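PDB 7OEC: DNA polymerase II large subunit from Pyrococcus horikoshii, which carries a mini-intein, the part crystallised here, which probably excises itself by protein splicing from the archaeal replicative DNA polymerase subunit. Local coordinates for residues A[111-123]-A[129-141]. The protein carries 2 engineered substitutions. Numbering follows the deposited sequence. Where two conformers were deposited one is given.
Sequences AFEVREGNIIIII and EPLKVAVKKIEFI
Val135 packs against 111-123 through two methyl groups of different use. With CG1 anti to the backbone N (chi1 177°), CG1 is turned to the CA of Glu116, while CG2 lies 3.8 Å from Ile120 CG1 and also meets CG1 of Val114, whose side chain crosses it at about a right angle. On the face shared by Ile120, Ile122, Leu131 and Val133, Ile122 CG1 occupies the position between its backbone N and carbonyl carbon (chi1 61°), and the extended branch beyond it runs over Leu131 CB, 3.7 Å from CG1, to end with CD1 3.9 Å from Val133 CG1. The other face carries Ile119, Ile121 and Ile123 from one strand and Pro130, Lys132 and Ala134 from its partner. Here Ile119 CG2 touches Lys132 CB at 3.6 Å, and Ile121 lies alongside Pro130, its CG2 3.7 Å from the ring's CB.

Paired N-H...O bonds link Ile120 with Val133 and Ile122 with Leu131, which identifies an antiparallel beta hairpin within the Hint-type intein splicing domain. Along its other edge, strand 130-141 pairs with strand 79-84, with a classic beta bulge at Lys136 and Lys137 opposite Glu83. Past the last bridge, Val135 N still bonds to Asn118 O, and Gly117 N reaches Val135 O at 2.8 Å in the carbonyl plane, on a lone pair.

A type II turn from Arg115 to Asn118 presents Gly117 N and Asn118 O, Gly117 taking its positive phi of 93°. Asn118 OD1 braces the turn by accepting Arg115 N from above its carbonyl plane, and it also receives Lys109 NZ. Arg115 NH1 in turn grips two carbonyls, Phe112 O at 2.9 Å and Val114 O. Along the edge of strand 119-123 turned from strand 130-141, Ile121 bonds through its backbone to Val166; Ile120 and Ile122 touch Ile165.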
# COMPACT_ATOMS: atom_id res chain seq x y z
N ALA A 111 -7.46 -7.82 5.94
CA ALA A 111 -7.86 -8.05 4.56
C ALA A 111 -8.92 -9.15 4.47
O ALA A 111 -9.86 -9.02 3.68
CB ALA A 111 -6.65 -8.41 3.73
N PHE A 112 -8.80 -10.21 5.27
CA PHE A 112 -9.75 -11.33 5.15
C PHE A 112 -11.15 -10.98 5.65
O PHE A 112 -12.09 -11.74 5.39
CB PHE A 112 -9.25 -12.61 5.85
CG PHE A 112 -9.28 -12.54 7.36
CD1 PHE A 112 -10.42 -12.88 8.08
CD2 PHE A 112 -8.16 -12.14 8.05
CE1 PHE A 112 -10.43 -12.80 9.47
CE2 PHE A 112 -8.17 -12.04 9.43
CZ PHE A 112 -9.31 -12.37 10.14
N GLU A 113 -11.31 -9.85 6.33
CA GLU A 113 -12.61 -9.39 6.79
C GLU A 113 -13.29 -8.43 5.83
O GLU A 113 -14.47 -8.08 6.05
CB GLU A 113 -12.44 -8.63 8.11
CG GLU A 113 -11.89 -9.41 9.27
CD GLU A 113 -11.49 -8.48 10.51
OE1 GLU A 113 -11.02 -7.27 10.41
OE2 GLU A 113 -11.65 -9.00 11.63
N VAL A 114 -12.59 -7.95 4.80
CA VAL A 114 -13.21 -7.09 3.80
C VAL A 114 -14.25 -7.90 3.05
O VAL A 114 -14.07 -9.10 2.82
CB VAL A 114 -12.12 -6.52 2.87
CG1 VAL A 114 -12.74 -5.66 1.74
CG2 VAL A 114 -11.13 -5.65 3.64
N ARG A 115 -15.34 -7.23 2.66
CA ARG A 115 -16.45 -7.87 1.97
C ARG A 115 -16.75 -7.17 0.65
O ARG A 115 -16.54 -5.96 0.51
CB ARG A 115 -17.72 -7.84 2.81
CG ARG A 115 -17.59 -8.66 4.15
CD ARG A 115 -17.45 -10.16 3.83
NE ARG A 115 -17.18 -11.03 4.98
CZ ARG A 115 -15.98 -11.54 5.32
NH1 ARG A 115 -14.87 -11.28 4.62
NH2 ARG A 115 -15.89 -12.33 6.39
N GLU A 116 -17.24 -7.95 -0.30
CA GLU A 116 -17.77 -7.35 -1.51
C GLU A 116 -18.78 -6.27 -1.13
O GLU A 116 -19.62 -6.46 -0.24
CB GLU A 116 -18.43 -8.40 -2.40
CG GLU A 116 -17.48 -9.24 -3.14
CD GLU A 116 -18.22 -10.30 -3.98
OE1 GLU A 116 -19.47 -10.21 -4.14
OE2 GLU A 116 -17.56 -11.23 -4.47
N GLY A 117 -18.70 -5.14 -1.84
CA GLY A 117 -19.55 -4.01 -1.59
C GLY A 117 -18.97 -3.00 -0.64
O GLY A 117 -19.52 -1.90 -0.53
N ASN A 118 -17.91 -3.36 0.09
CA ASN A 118 -17.23 -2.36 0.90
C ASN A 118 -16.64 -1.29 -0.03
O ASN A 118 -16.29 -1.58 -1.19
CB ASN A 118 -16.08 -2.95 1.74
CG ASN A 118 -16.54 -3.81 2.91
OD1 ASN A 118 -15.70 -4.42 3.57
ND2 ASN A 118 -17.85 -3.89 3.17
N ILE A 119 -16.50 -0.07 0.47
CA ILE A 119 -16.00 1.05 -0.33
C ILE A 119 -14.51 1.28 -0.08
O ILE A 119 -14.08 1.42 1.07
CB ILE A 119 -16.79 2.34 -0.02
CG1 ILE A 119 -18.27 2.13 -0.36
CG2 ILE A 119 -16.19 3.56 -0.74
CD1 ILE A 119 -18.58 1.89 -1.81
N ILE A 120 -13.76 1.44 -1.17
CA ILE A 120 -12.35 1.84 -1.16
C ILE A 120 -12.27 3.25 -1.73
O ILE A 120 -13.05 3.61 -2.62
CB ILE A 120 -11.54 0.86 -2.05
CG1 ILE A 120 -11.63 -0.57 -1.54
CG2 ILE A 120 -10.12 1.30 -2.23
CD1 ILE A 120 -10.95 -0.79 -0.24
N ILE A 121 -11.34 4.05 -1.22
CA ILE A 121 -11.14 5.42 -1.69
C ILE A 121 -9.99 5.42 -2.67
O ILE A 121 -8.91 4.89 -2.38
CB ILE A 121 -10.89 6.38 -0.51
CG1 ILE A 121 -12.09 6.38 0.44
CG2 ILE A 121 -10.49 7.76 -0.98
CD1 ILE A 121 -13.38 6.73 -0.21
N ILE A 122 -10.19 6.07 -3.81
CA ILE A 122 -9.12 6.37 -4.73
C ILE A 122 -8.97 7.89 -4.83
O ILE A 122 -9.91 8.64 -4.59
CB ILE A 122 -9.41 5.72 -6.08
CG1 ILE A 122 -10.69 6.26 -6.63
CG2 ILE A 122 -9.47 4.11 -5.96
CD1 ILE A 122 -10.90 5.84 -8.07
N ILE A 123 -7.77 8.35 -5.19
CA ILE A 123 -7.46 9.78 -5.29
C ILE A 123 -7.31 10.17 -6.76
O ILE A 123 -6.56 9.53 -7.50
CB ILE A 123 -6.15 10.10 -4.57
CG1 ILE A 123 -6.24 9.68 -3.11
CG2 ILE A 123 -5.85 11.54 -4.60
CD1 ILE A 123 -7.37 10.31 -2.38
N GLU A 129 -8.75 14.92 -5.17
CA GLU A 129 -10.08 14.64 -4.66
C GLU A 129 -10.23 13.15 -4.40
O GLU A 129 -9.87 12.35 -5.26
CB GLU A 129 -11.15 14.97 -5.70
CG GLU A 129 -12.59 14.72 -5.21
CD GLU A 129 -13.65 14.97 -6.27
OE1 GLU A 129 -13.35 14.89 -7.49
OE2 GLU A 129 -14.79 15.29 -5.87
N PRO A 130 -10.85 12.76 -3.30
CA PRO A 130 -11.17 11.35 -3.08
C PRO A 130 -12.46 10.94 -3.78
O PRO A 130 -13.43 11.70 -3.85
CB PRO A 130 -11.33 11.28 -1.56
CG PRO A 130 -11.72 12.62 -1.18
CD PRO A 130 -11.10 13.58 -2.12
N LEU A 131 -12.45 9.71 -4.31
CA LEU A 131 -13.56 9.09 -5.02
C LEU A 131 -13.81 7.71 -4.41
O LEU A 131 -12.89 7.05 -3.96
CB LEU A 131 -13.23 8.92 -6.52
CG LEU A 131 -12.97 10.27 -7.20
CD1 LEU A 131 -12.34 10.03 -8.56
CD2 LEU A 131 -14.28 11.04 -7.33
N LYS A 132 -15.06 7.27 -4.42
CA LYS A 132 -15.46 5.98 -3.86
C LYS A 132 -15.67 4.92 -4.94
O LYS A 132 -16.40 5.14 -5.92
CB LYS A 132 -16.81 6.15 -3.17
CG LYS A 132 -16.80 7.11 -2.00
CD LYS A 132 -18.22 7.20 -1.37
CE LYS A 132 -18.21 8.17 -0.18
NZ LYS A 132 -19.52 8.35 0.50
N VAL A 133 -15.07 3.75 -4.73
CA VAL A 133 -15.29 2.60 -5.60
C VAL A 133 -15.60 1.37 -4.74
O VAL A 133 -14.95 1.13 -3.72
CB VAL A 133 -14.12 2.28 -6.57
CG1 VAL A 133 -13.94 3.42 -7.58
CG2 VAL A 133 -12.85 1.98 -5.83
N ALA A 134 -16.56 0.58 -5.16
CA ALA A 134 -16.90 -0.61 -4.40
C ALA A 134 -15.99 -1.80 -4.72
O ALA A 134 -15.51 -1.97 -5.85
CB ALA A 134 -18.35 -0.98 -4.71
N VAL A 135 -15.75 -2.65 -3.72
CA VAL A 135 -15.13 -3.95 -3.94
C VAL A 135 -16.13 -4.82 -4.68
O VAL A 135 -17.25 -5.06 -4.20
CB VAL A 135 -14.71 -4.62 -2.62
CG1 VAL A 135 -14.13 -5.99 -2.87
CG2 VAL A 135 -13.68 -3.77 -1.88
N LYS A 136 -15.71 -5.33 -5.84
CA LYS A 136 -16.58 -6.12 -6.70
C LYS A 136 -16.30 -7.61 -6.57
O LYS A 136 -17.24 -8.43 -6.59
CB LYS A 136 -16.43 -5.67 -8.17
CG LYS A 136 -17.36 -6.42 -9.16
CD LYS A 136 -17.24 -5.89 -10.60
CE LYS A 136 -15.80 -6.08 -11.16
NZ LYS A 136 -15.22 -7.50 -11.04
N LYS A 137 -15.04 -7.97 -6.34
CA LYS A 137 -14.69 -9.38 -6.24
C LYS A 137 -13.48 -9.53 -5.35
O LYS A 137 -12.58 -8.69 -5.38
CB LYS A 137 -14.36 -9.98 -7.61
CG LYS A 137 -14.25 -11.48 -7.55
CD LYS A 137 -13.96 -12.07 -8.93
CE LYS A 137 -13.91 -13.62 -8.90
NZ LYS A 137 -15.27 -14.27 -8.99
N ILE A 138 -13.44 -10.60 -4.59
CA ILE A 138 -12.33 -10.90 -3.70
C ILE A 138 -11.86 -12.31 -4.01
O ILE A 138 -12.67 -13.24 -4.13
CB ILE A 138 -12.75 -10.79 -2.23
CG1 ILE A 138 -13.31 -9.40 -2.01
CG2 ILE A 138 -11.54 -11.05 -1.31
CD1 ILE A 138 -13.75 -9.18 -0.59
N GLU A 139 -10.54 -12.46 -4.19
CA GLU A 139 -9.93 -13.74 -4.50
C GLU A 139 -8.82 -14.08 -3.53
O GLU A 139 -8.03 -13.21 -3.16
CB GLU A 139 -9.22 -13.73 -5.86
CG GLU A 139 -10.10 -13.33 -7.02
CD GLU A 139 -9.44 -13.59 -8.33
OE1 GLU A 139 -8.26 -13.24 -8.49
OE2 GLU A 139 -10.10 -14.18 -9.18
N PHE A 140 -8.71 -15.33 -3.17
CA PHE A 140 -7.58 -15.81 -2.38
C PHE A 140 -6.58 -16.37 -3.37
O PHE A 140 -6.95 -17.12 -4.29
CB PHE A 140 -7.99 -16.93 -1.44
CG PHE A 140 -8.53 -16.46 -0.14
CD1 PHE A 140 -9.90 -16.47 0.09
CD2 PHE A 140 -7.69 -16.06 0.87
CE1 PHE A 140 -10.42 -16.03 1.30
CE2 PHE A 140 -8.21 -15.64 2.07
CZ PHE A 140 -9.58 -15.63 2.28
N ILE A 141 -5.31 -15.99 -3.21
CA ILE A 141 -4.27 -16.31 -4.18
C ILE A 141 -3.13 -17.02 -3.47
O ILE A 141 -2.67 -16.56 -2.43
CB ILE A 141 -3.80 -15.03 -4.89
CG1 ILE A 141 -5.01 -14.51 -5.69
CG2 ILE A 141 -2.54 -15.28 -5.73
CD1 ILE A 141 -4.70 -13.30 -6.37